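Local structure of streptokinase domain B (Streptococcus dysgalactiae subsp. equisimilis, 1QQR) at residues N20-F25 with V126-E131; Q52-L57 with G63-E68; F91-K96 with N116-S121. The protein is one domain of a non-proteolytic activator of plasminogen, and probably contributes to fibrinolysis by taking part in plasminogen recognition. All blocks are in the same frame, centred on the assembly; numbering follows the deposited sequence.

How the interactions relate
Interactions 1 and 2 are neighbours, their centres 11 Å apart, and they touch on the same side of the chain's centre: backbone N of Lys129 in interaction 1 bonds to O of Gly63 in interaction 2. Interaction 3 lies about 29 Å from interaction 1 and 20 Å from interaction 2, centre to centre. Strand 111-128 ties the three together: interaction 1 uses its C-terminal end and interaction 3 its middle part, and interaction 2 uses strand 64-76, its antiparallel neighbour in the mixed sheet. Along the chain, interaction 1 closes a long loop in which interactions 2 and 3 follow in series. One sheet thus carries a loop, a helix and a small two-stranded sheet.

Interaction 1: N20-F25 with V126-E131; sequences NPDDDF and VLKKGE
Asn20 and Glu131 meet through their flat polar ends. ND2 of Asn20 donates to OE1 of Glu131 at 3.2 Å with an N-H...O angle of 155°. The amide and carboxylate planes lie only 15° apart, and the acceptor stays almost in the amide plane, approached nearly along its own C-O direction. The fit is not wholly favourable: OD1 of Asn20, another acceptor, lies 3.4 Å from the same OE1. The second polar link is looser. OD2 of Asp22 faces NZ of Lys128 at 3.7 Å, a long salt bridge between side chains that cross at about a right angle. The third contact is apolar: CZ of the Phe25 ring approaches CG2 of Val126 at 4.0 Å, the two side chains coming from opposite directions.

Further out, a local bond in one segment and a turn in the other position these groups. Asp22 holds its carboxylate anti to the backbone N (chi1 179°), and OD1 takes a weak bond from the backbone N of Asp24, 2.7 Å away. Its OD2 has a stronger partner than the lysine in the hydroxyl of Tyr64, which also makes a weak hydrogen bond with NZ of Lys128. Across the contact, the type II turn from Lys128 to Glu131 is closed by Glu131 N bonding to Lys128 O at 3.1 Å; it brings the glutamate back beside the end of the strand. The Lys128 chain bends in its last two torsions, where the ammonium group turns toward the acid.

Phe25 stacks on His61 and meets Tyr64 edge-to-face, while Phe16 and Pro18 of strand 8-18 pack on both Phe25 and Val126. The contact therefore lays the loop between strands 8-18 and 33-38 against the end of strand 111-128, whose backbone pairs with strand 64-76.

Interaction 2: Q52-L57 with G63-E68; sequences QAQSIL and GYTIYE
OE1 of Gln54 takes the backbone N-H of Ile66 at 3.2 Å, the one hydrogen bond that joins helix to strand here. It is nearly straight at the hydrogen (167°), and the donor lies in the carbonyl plane, on a lone pair of the amide oxygen. The glutamine reaches it with CG anti to the backbone N (chi1 -176°) and a bend at chi2, which folds the amide over toward the strand. It runs past Ile66 in the opposite direction, so that the same OE1 also lies 3.2 Å from Ile66 CG1. Thr65 OG1 lies 3.6 Å from OE1 of Gln54 but donates to the carbonyl O of Ile66.

Leu57 supplies the main apolar contact. Its CD2 rests on the strand backbone, 3.5 Å from Thr65 C, and reaches CD1 of Ile66 at 4.2 Å; its side chain crosses that of Tyr64 at about a right angle. On the preceding turn of the helix, Ala53 CB meets the same Ile66 CD1, which is thus touched by two helix residues.

The axes of helix 52-57 and strand 64-68 approach to 8.3 Å at 146°, nearer antiparallel than parallel, as the chain reverses between them. Helix 46-60 packs across four strands: Tyr12 and Phe16 on 8-18, Tyr124 and Val126 on 111-128, Leu35 by Gln52 and Lys33 by Ile56 on 33-38, and 64-76 itself.

Interaction 3: F91-K96 with N116-S121; sequences FTYRVK and NTDLIS
Tyr93 and Asp118 reach toward each other from opposite directions, and a short hydrogen bond joins their ends. OH of Tyr93 donates to OD2 of Asp118 at 2.5 Å. The carboxylate oxygen lies at the edge of the ring, near its plane, but the ring and carboxylate planes are turned 58° apart, and the phenol meets OD2 from above the carboxylate plane, 36° out of it. A second polar bond grips the hydroxyl from its own segment: the backbone N of Lys96 donates to Tyr93 OH at 3.2 Å, almost straight at 167°. The hydroxyl thus gives one bond and accepts another.

Van der Waals contact is slighter. CG1 of Val95 approaches Asp118 OD2 at 3.9 Å, while N of Val95 stands over one face of the Tyr93 ring, offset toward its rim. Val8 of strand 8-18 packs on both Val95 and Asp118, and His76 of strand 64-76 touches Tyr93 and Asp118.

The buried acid is probably balanced by charge as well, since OD1 of Asp118 makes a salt bridge to NH2 of Arg98. Arginine and phenol together would favour its ionised form. Between the segments, the link is the Tyr93-Asp118 side-chain bond, with no backbone pairing.

Interaction 1: N20-F25 with V126-E131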
loop_
_atom_site.group_PDB
_atom_site.type_symbol
_atom_site.label_atom_id
_atom_site.label_comp_id
_atom_site.label_asym_id
_atom_site.label_seq_id
_atom_site.Cartn_x
_atom_site.Cartn_y
_atom_site.Cartn_z
ATOM N N ASN A 20 4.726 8.124 20.503
ATOM C CA ASN A 20 5.815 8.052 21.473
ATOM C C ASN A 20 6.284 6.583 21.493
ATOM O O ASN A 20 5.469 5.659 21.397
ATOM C CB ASN A 20 5.414 8.594 22.865
ATOM C CG ASN A 20 4.156 7.968 23.422
ATOM O OD1 ASN A 20 4.129 6.779 23.747
ATOM N ND2 ASN A 20 3.103 8.776 23.557
ATOM N N PRO A 21 7.613 6.355 21.601
ATOM C CA PRO A 21 8.288 5.045 21.617
ATOM C C PRO A 21 7.574 3.807 22.150
ATOM O O PRO A 21 6.762 3.881 23.068
ATOM C CB PRO A 21 9.588 5.329 22.379
ATOM C CG PRO A 21 9.252 6.525 23.212
ATOM C CD PRO A 21 8.486 7.364 22.228
ATOM N N ASP A 22 7.896 2.668 21.542
ATOM C CA ASP A 22 7.364 1.359 21.916
ATOM C C ASP A 22 8.154 0.301 21.143
ATOM O O ASP A 22 8.211 0.330 19.914
ATOM C CB ASP A 22 5.876 1.239 21.576
ATOM C CG ASP A 22 5.300 -0.133 21.940
ATOM O OD1 ASP A 22 5.922 -1.165 21.597
ATOM O OD2 ASP A 22 4.219 -0.185 22.562
ATOM N N ASP A 23 8.761 -0.632 21.869
ATOM C CA ASP A 23 9.566 -1.685 21.258
ATOM C C ASP A 23 8.833 -2.598 20.287
ATOM O O ASP A 23 9.365 -2.920 19.225
ATOM C CB ASP A 23 10.223 -2.547 22.338
ATOM C CG ASP A 23 11.273 -1.790 23.122
ATOM O OD1 ASP A 23 12.089 -1.083 22.485
ATOM O OD2 ASP A 23 11.287 -1.910 24.368
ATOM N N ASP A 24 7.626 -3.025 20.649
ATOM C CA ASP A 24 6.849 -3.919 19.792
ATOM C C ASP A 24 6.926 -3.523 18.322
ATOM O O ASP A 24 6.780 -4.371 17.433
ATOM C CB ASP A 24 5.391 -3.955 20.250
ATOM C CG ASP A 24 5.242 -4.473 21.670
ATOM O OD1 ASP A 24 5.699 -5.611 21.937
ATOM O OD2 ASP A 24 4.669 -3.744 22.513
ATOM N N PHE A 25 7.154 -2.235 18.070
ATOM C CA PHE A 25 7.271 -1.741 16.706
ATOM C C PHE A 25 8.725 -1.850 16.250
ATOM O O PHE A 25 9.455 -0.860 16.177
ATOM C CB PHE A 25 6.768 -0.296 16.601
ATOM C CG PHE A 25 5.276 -0.166 16.759
ATOM C CD1 PHE A 25 4.698 -0.097 18.023
ATOM C CD2 PHE A 25 4.442 -0.168 15.647
ATOM C CE1 PHE A 25 3.316 -0.043 18.172
ATOM C CE2 PHE A 25 3.060 -0.116 15.787
ATOM C CZ PHE A 25 2.497 -0.052 17.049
ATOM N N VAL A 126 0.538 6.136 14.587
ATOM C CA VAL A 126 -0.456 5.506 15.465
ATOM C C VAL A 126 -0.341 5.953 16.925
ATOM O O VAL A 126 0.695 6.443 17.370
ATOM C CB VAL A 126 -0.388 3.966 15.403
ATOM C CG1 VAL A 126 -0.667 3.500 13.973
ATOM C CG2 VAL A 126 0.965 3.481 15.891
ATOM N N LEU A 127 -1.401 5.748 17.685
ATOM C CA LEU A 127 -1.429 6.200 19.072
ATOM C C LEU A 127 -1.989 5.120 19.983
ATOM O O LEU A 127 -2.953 4.438 19.616
ATOM C CB LEU A 127 -2.326 7.441 19.129
ATOM C CG LEU A 127 -2.542 8.309 20.355
ATOM C CD1 LEU A 127 -1.395 9.299 20.500
ATOM C CD2 LEU A 127 -3.829 9.078 20.172
ATOM N N LYS A 128 -1.402 4.939 21.162
ATOM C CA LYS A 128 -1.950 3.934 22.058
ATOM C C LYS A 128 -3.282 4.557 22.460
ATOM O O LYS A 128 -3.338 5.748 22.750
ATOM C CB LYS A 128 -1.052 3.712 23.280
ATOM C CG LYS A 128 -1.168 2.301 23.876
ATOM C CD LYS A 128 -0.605 2.212 25.297
ATOM C CE LYS A 128 0.894 2.480 25.357
ATOM N NZ LYS A 128 1.716 1.391 24.737
ATOM N N LYS A 129 -4.360 3.779 22.426
ATOM C CA LYS A 129 -5.665 4.319 22.769
ATOM C C LYS A 129 -5.672 4.747 24.218
ATOM O O LYS A 129 -5.032 4.119 25.071
ATOM C CB LYS A 129 -6.779 3.300 22.478
ATOM C CG LYS A 129 -7.384 3.489 21.080
ATOM C CD LYS A 129 -8.745 2.815 20.912
ATOM C CE LYS A 129 -8.622 1.302 20.968
ATOM N NZ LYS A 129 -9.937 0.639 20.760
ATOM N N GLY A 130 -6.392 5.826 24.493
ATOM C CA GLY A 130 -6.410 6.350 25.843
ATOM C C GLY A 130 -5.387 7.474 25.925
ATOM O O GLY A 130 -5.599 8.469 26.624
ATOM N N GLU A 131 -4.276 7.321 25.198
ATOM C CA GLU A 131 -3.217 8.327 25.173
ATOM C C GLU A 131 -3.556 9.461 24.213
ATOM O O GLU A 131 -4.476 9.353 23.400
ATOM C CB GLU A 131 -1.864 7.681 24.830
ATOM C CG GLU A 131 -1.236 6.973 26.053
ATOM C CD GLU A 131 0.152 6.364 25.812
ATOM O OE1 GLU A 131 0.990 6.982 25.112
ATOM O OE2 GLU A 131 0.412 5.264 26.355
#

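Interaction 2: Q52-L57 with G63-E68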
loop_
_atom_site.group_PDB
_atom_site.type_symbol
_atom_site.label_atom_id
_atom_site.label_comp_id
_atom_site.label_asym_id
_atom_site.label_seq_id
_atom_site.Cartn_x
_atom_site.Cartn_y
_atom_site.Cartn_z
ATOM N N GLN A 52 -8.398 -1.138 5.813
ATOM C CA GLN A 52 -7.400 -2.195 5.724
ATOM C C GLN A 52 -6.298 -1.998 6.767
ATOM O O GLN A 52 -5.916 -2.925 7.474
ATOM C CB GLN A 52 -6.755 -2.201 4.332
ATOM C CG GLN A 52 -7.332 -3.203 3.376
ATOM C CD GLN A 52 -7.360 -4.600 3.962
ATOM O OE1 GLN A 52 -6.347 -5.114 4.481
ATOM N NE2 GLN A 52 -8.525 -5.227 3.891
ATOM N N ALA A 53 -5.775 -0.781 6.851
ATOM C CA ALA A 53 -4.697 -0.520 7.788
ATOM C C ALA A 53 -5.172 -0.712 9.244
ATOM O O ALA A 53 -4.487 -1.338 10.048
ATOM C CB ALA A 53 -4.148 0.906 7.570
ATOM N N GLN A 54 -6.351 -0.194 9.573
ATOM C CA GLN A 54 -6.871 -0.316 10.926
ATOM C C GLN A 54 -7.008 -1.794 11.278
ATOM O O GLN A 54 -6.637 -2.209 12.368
ATOM C CB GLN A 54 -8.226 0.411 11.052
ATOM C CG GLN A 54 -8.855 0.442 12.473
ATOM C CD GLN A 54 -7.917 1.038 13.552
ATOM O OE1 GLN A 54 -7.548 2.220 13.498
ATOM N NE2 GLN A 54 -7.534 0.210 14.536
ATOM N N SER A 55 -7.501 -2.610 10.353
ATOM C CA SER A 55 -7.657 -4.018 10.684
ATOM C C SER A 55 -6.294 -4.692 10.857
ATOM O O SER A 55 -6.111 -5.521 11.757
ATOM C CB SER A 55 -8.528 -4.738 9.637
ATOM O OG SER A 55 -7.778 -5.318 8.583
ATOM N N ILE A 56 -5.322 -4.336 10.026
ATOM C CA ILE A 56 -3.999 -4.930 10.176
ATOM C C ILE A 56 -3.402 -4.482 11.512
ATOM O O ILE A 56 -2.787 -5.281 12.224
ATOM C CB ILE A 56 -3.085 -4.510 9.036
ATOM C CG1 ILE A 56 -3.504 -5.257 7.768
ATOM C CG2 ILE A 56 -1.635 -4.761 9.410
ATOM C CD1 ILE A 56 -2.736 -4.883 6.548
ATOM N N LEU A 57 -3.606 -3.204 11.845
ATOM C CA LEU A 57 -3.121 -2.631 13.097
ATOM C C LEU A 57 -3.738 -3.379 14.286
ATOM O O LEU A 57 -3.057 -3.664 15.262
ATOM C CB LEU A 57 -3.481 -1.135 13.195
ATOM C CG LEU A 57 -2.991 -0.461 14.488
ATOM C CD1 LEU A 57 -1.451 -0.535 14.544
ATOM C CD2 LEU A 57 -3.453 0.994 14.549
ATOM N N GLY A 63 -4.619 -2.465 20.989
ATOM C CA GLY A 63 -4.421 -1.351 21.897
ATOM C C GLY A 63 -4.041 -0.049 21.197
ATOM O O GLY A 63 -4.107 1.021 21.813
ATOM N N TYR A 64 -3.637 -0.125 19.926
ATOM C CA TYR A 64 -3.272 1.074 19.173
ATOM C C TYR A 64 -4.348 1.401 18.158
ATOM O O TYR A 64 -5.147 0.543 17.806
ATOM C CB TYR A 64 -1.951 0.881 18.429
ATOM C CG TYR A 64 -0.711 1.022 19.278
ATOM C CD1 TYR A 64 -0.290 -0.007 20.115
ATOM C CD2 TYR A 64 0.038 2.193 19.251
ATOM C CE1 TYR A 64 0.850 0.127 20.904
ATOM C CE2 TYR A 64 1.180 2.342 20.041
ATOM C CZ TYR A 64 1.579 1.307 20.860
ATOM O OH TYR A 64 2.718 1.446 21.621
ATOM N N THR A 65 -4.365 2.645 17.692
ATOM C CA THR A 65 -5.327 3.088 16.688
ATOM C C THR A 65 -4.628 4.028 15.717
ATOM O O THR A 65 -3.603 4.611 16.055
ATOM C CB THR A 65 -6.517 3.865 17.308
ATOM O OG1 THR A 65 -7.309 4.448 16.252
ATOM C CG2 THR A 65 -6.026 4.978 18.198
ATOM N N ILE A 66 -5.183 4.161 14.514
ATOM C CA ILE A 66 -4.636 5.048 13.505
ATOM C C ILE A 66 -4.820 6.448 14.048
ATOM O O ILE A 66 -5.885 6.792 14.547
ATOM C CB ILE A 66 -5.428 5.021 12.177
ATOM C CG1 ILE A 66 -5.407 3.632 11.554
ATOM C CG2 ILE A 66 -4.860 6.066 11.223
ATOM C CD1 ILE A 66 -4.086 3.202 11.075
ATOM N N TYR A 67 -3.783 7.262 13.944
ATOM C CA TYR A 67 -3.879 8.626 14.395
ATOM C C TYR A 67 -3.995 9.393 13.100
ATOM O O TYR A 67 -4.967 10.097 12.883
ATOM C CB TYR A 67 -2.637 9.071 15.183
ATOM C CG TYR A 67 -2.748 10.534 15.514
ATOM C CD1 TYR A 67 -3.839 11.012 16.242
ATOM C CD2 TYR A 67 -1.860 11.460 14.975
ATOM C CE1 TYR A 67 -4.051 12.374 16.411
ATOM C CE2 TYR A 67 -2.063 12.828 15.136
ATOM C CZ TYR A 67 -3.165 13.280 15.850
ATOM O OH TYR A 67 -3.405 14.630 15.978
ATOM N N GLU A 68 -3.002 9.258 12.228
ATOM C CA GLU A 68 -3.100 9.923 10.958
ATOM C C GLU A 68 -2.189 9.335 9.890
ATOM O O GLU A 68 -1.149 8.750 10.186
ATOM C CB GLU A 68 -2.862 11.433 11.114
ATOM C CG GLU A 68 -1.431 11.862 11.321
ATOM C CD GLU A 68 -1.293 13.385 11.307
ATOM O OE1 GLU A 68 -0.240 13.878 10.843
ATOM O OE2 GLU A 68 -2.234 14.082 11.759
#

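Interaction 3: F91-K96 with N116-S121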
loop_
_atom_site.group_PDB
_atom_site.type_symbol
_atom_site.label_atom_id
_atom_site.label_comp_id
_atom_site.label_asym_id
_atom_site.label_seq_id
_atom_site.Cartn_x
_atom_site.Cartn_y
_atom_site.Cartn_z
ATOM N N PHE A 91 -8.770 10.417 -0.998
ATOM C CA PHE A 91 -8.406 10.246 -2.392
ATOM C C PHE A 91 -8.940 8.955 -2.985
ATOM O O PHE A 91 -9.403 8.072 -2.272
ATOM C CB PHE A 91 -6.872 10.273 -2.537
ATOM C CG PHE A 91 -6.140 9.194 -1.731
ATOM C CD1 PHE A 91 -6.228 7.844 -2.077
ATOM C CD2 PHE A 91 -5.347 9.541 -0.638
ATOM C CE1 PHE A 91 -5.534 6.859 -1.349
ATOM C CE2 PHE A 91 -4.653 8.564 0.096
ATOM C CZ PHE A 91 -4.748 7.219 -0.263
ATOM N N THR A 92 -8.869 8.860 -4.301
ATOM C CA THR A 92 -9.264 7.652 -4.998
ATOM C C THR A 92 -8.082 7.310 -5.902
ATOM O O THR A 92 -7.459 8.188 -6.491
ATOM C CB THR A 92 -10.496 7.856 -5.901
ATOM O OG1 THR A 92 -10.242 8.958 -6.772
ATOM C CG2 THR A 92 -11.755 8.114 -5.085
ATOM N N TYR A 93 -7.740 6.036 -5.976
ATOM C CA TYR A 93 -6.666 5.625 -6.852
ATOM C C TYR A 93 -7.310 4.771 -7.929
ATOM O O TYR A 93 -8.045 3.816 -7.634
ATOM C CB TYR A 93 -5.614 4.798 -6.120
ATOM C CG TYR A 93 -4.709 4.061 -7.094
ATOM C CD1 TYR A 93 -3.928 4.763 -8.017
ATOM C CD2 TYR A 93 -4.690 2.668 -7.140
ATOM C CE1 TYR A 93 -3.151 4.084 -8.964
ATOM C CE2 TYR A 93 -3.923 1.983 -8.091
ATOM C CZ TYR A 93 -3.162 2.692 -8.996
ATOM O OH TYR A 93 -2.448 2.017 -9.968
ATOM N N ARG A 94 -7.034 5.123 -9.176
ATOM C CA ARG A 94 -7.571 4.396 -10.323
ATOM C C ARG A 94 -6.443 3.499 -10.808
ATOM O O ARG A 94 -5.334 3.967 -11.025
ATOM C CB ARG A 94 -7.973 5.391 -11.422
ATOM C CG ARG A 94 -8.651 4.768 -12.616
ATOM C CD ARG A 94 -8.643 5.724 -13.809
ATOM N NE ARG A 94 -9.270 5.132 -14.991
ATOM C CZ ARG A 94 -9.114 5.580 -16.235
ATOM N NH1 ARG A 94 -8.341 6.634 -16.479
ATOM N NH2 ARG A 94 -9.736 4.971 -17.237
ATOM N N VAL A 95 -6.706 2.210 -10.962
ATOM C CA VAL A 95 -5.653 1.316 -11.419
ATOM C C VAL A 95 -5.173 1.755 -12.781
ATOM O O VAL A 95 -5.874 1.612 -13.782
ATOM C CB VAL A 95 -6.134 -0.120 -11.477
ATOM C CG1 VAL A 95 -5.033 -1.012 -12.010
ATOM C CG2 VAL A 95 -6.555 -0.564 -10.088
ATOM N N LYS A 96 -3.969 2.314 -12.776
ATOM C CA LYS A 96 -3.272 2.842 -13.944
ATOM C C LYS A 96 -3.190 1.867 -15.134
ATOM O O LYS A 96 -2.948 0.670 -14.959
ATOM C CB LYS A 96 -1.875 3.257 -13.482
ATOM C CG LYS A 96 -0.983 3.926 -14.472
ATOM C CD LYS A 96 0.345 4.215 -13.779
ATOM C CE LYS A 96 1.423 4.728 -14.728
ATOM N NZ LYS A 96 1.391 6.219 -14.916
ATOM N N ASN A 116 0.416 -8.578 -13.753
ATOM C CA ASN A 116 0.871 -7.229 -13.475
ATOM C C ASN A 116 0.513 -7.002 -12.011
ATOM O O ASN A 116 -0.424 -7.621 -11.488
ATOM C CB ASN A 116 0.129 -6.233 -14.366
ATOM C CG ASN A 116 0.728 -6.136 -15.759
ATOM O OD1 ASN A 116 1.588 -5.288 -16.021
ATOM N ND2 ASN A 116 0.293 -7.016 -16.651
ATOM N N THR A 117 1.252 -6.135 -11.341
ATOM C CA THR A 117 0.966 -5.885 -9.936
ATOM C C THR A 117 1.139 -4.419 -9.611
ATOM O O THR A 117 1.929 -3.729 -10.248
ATOM C CB THR A 117 1.944 -6.658 -8.981
ATOM O OG1 THR A 117 3.283 -6.270 -9.286
ATOM C CG2 THR A 117 1.848 -8.165 -9.149
ATOM N N ASP A 118 0.374 -3.972 -8.618
ATOM C CA ASP A 118 0.467 -2.618 -8.076
ATOM C C ASP A 118 0.843 -2.870 -6.615
ATOM O O ASP A 118 0.270 -3.740 -5.957
ATOM C CB ASP A 118 -0.881 -1.892 -8.073
ATOM C CG ASP A 118 -1.042 -0.933 -9.238
ATOM O OD1 ASP A 118 -0.038 -0.630 -9.931
ATOM O OD2 ASP A 118 -2.190 -0.465 -9.445
ATOM N N LEU A 119 1.824 -2.144 -6.115
ATOM C CA LEU A 119 2.177 -2.294 -4.720
ATOM C C LEU A 119 1.824 -0.971 -4.093
ATOM O O LEU A 119 2.455 0.050 -4.404
ATOM C CB LEU A 119 3.676 -2.557 -4.503
ATOM C CG LEU A 119 4.078 -2.464 -3.018
ATOM C CD1 LEU A 119 3.298 -3.483 -2.202
ATOM C CD2 LEU A 119 5.569 -2.698 -2.837
ATOM N N ILE A 120 0.794 -0.982 -3.253
ATOM C CA ILE A 120 0.404 0.222 -2.548
ATOM C C ILE A 120 1.097 0.203 -1.180
ATOM O O ILE A 120 0.910 -0.718 -0.382
ATOM C CB ILE A 120 -1.104 0.278 -2.302
ATOM C CG1 ILE A 120 -1.857 0.324 -3.635
ATOM C CG2 ILE A 120 -1.432 1.496 -1.417
ATOM C CD1 ILE A 120 -3.377 0.365 -3.469
ATOM N N SER A 121 1.886 1.226 -0.896
ATOM C CA SER A 121 2.562 1.262 0.384
ATOM C C SER A 121 2.228 2.529 1.152
ATOM O O SER A 121 2.338 3.654 0.648
ATOM C CB SER A 121 4.081 1.089 0.203
ATOM O OG SER A 121 4.630 2.151 -0.515
#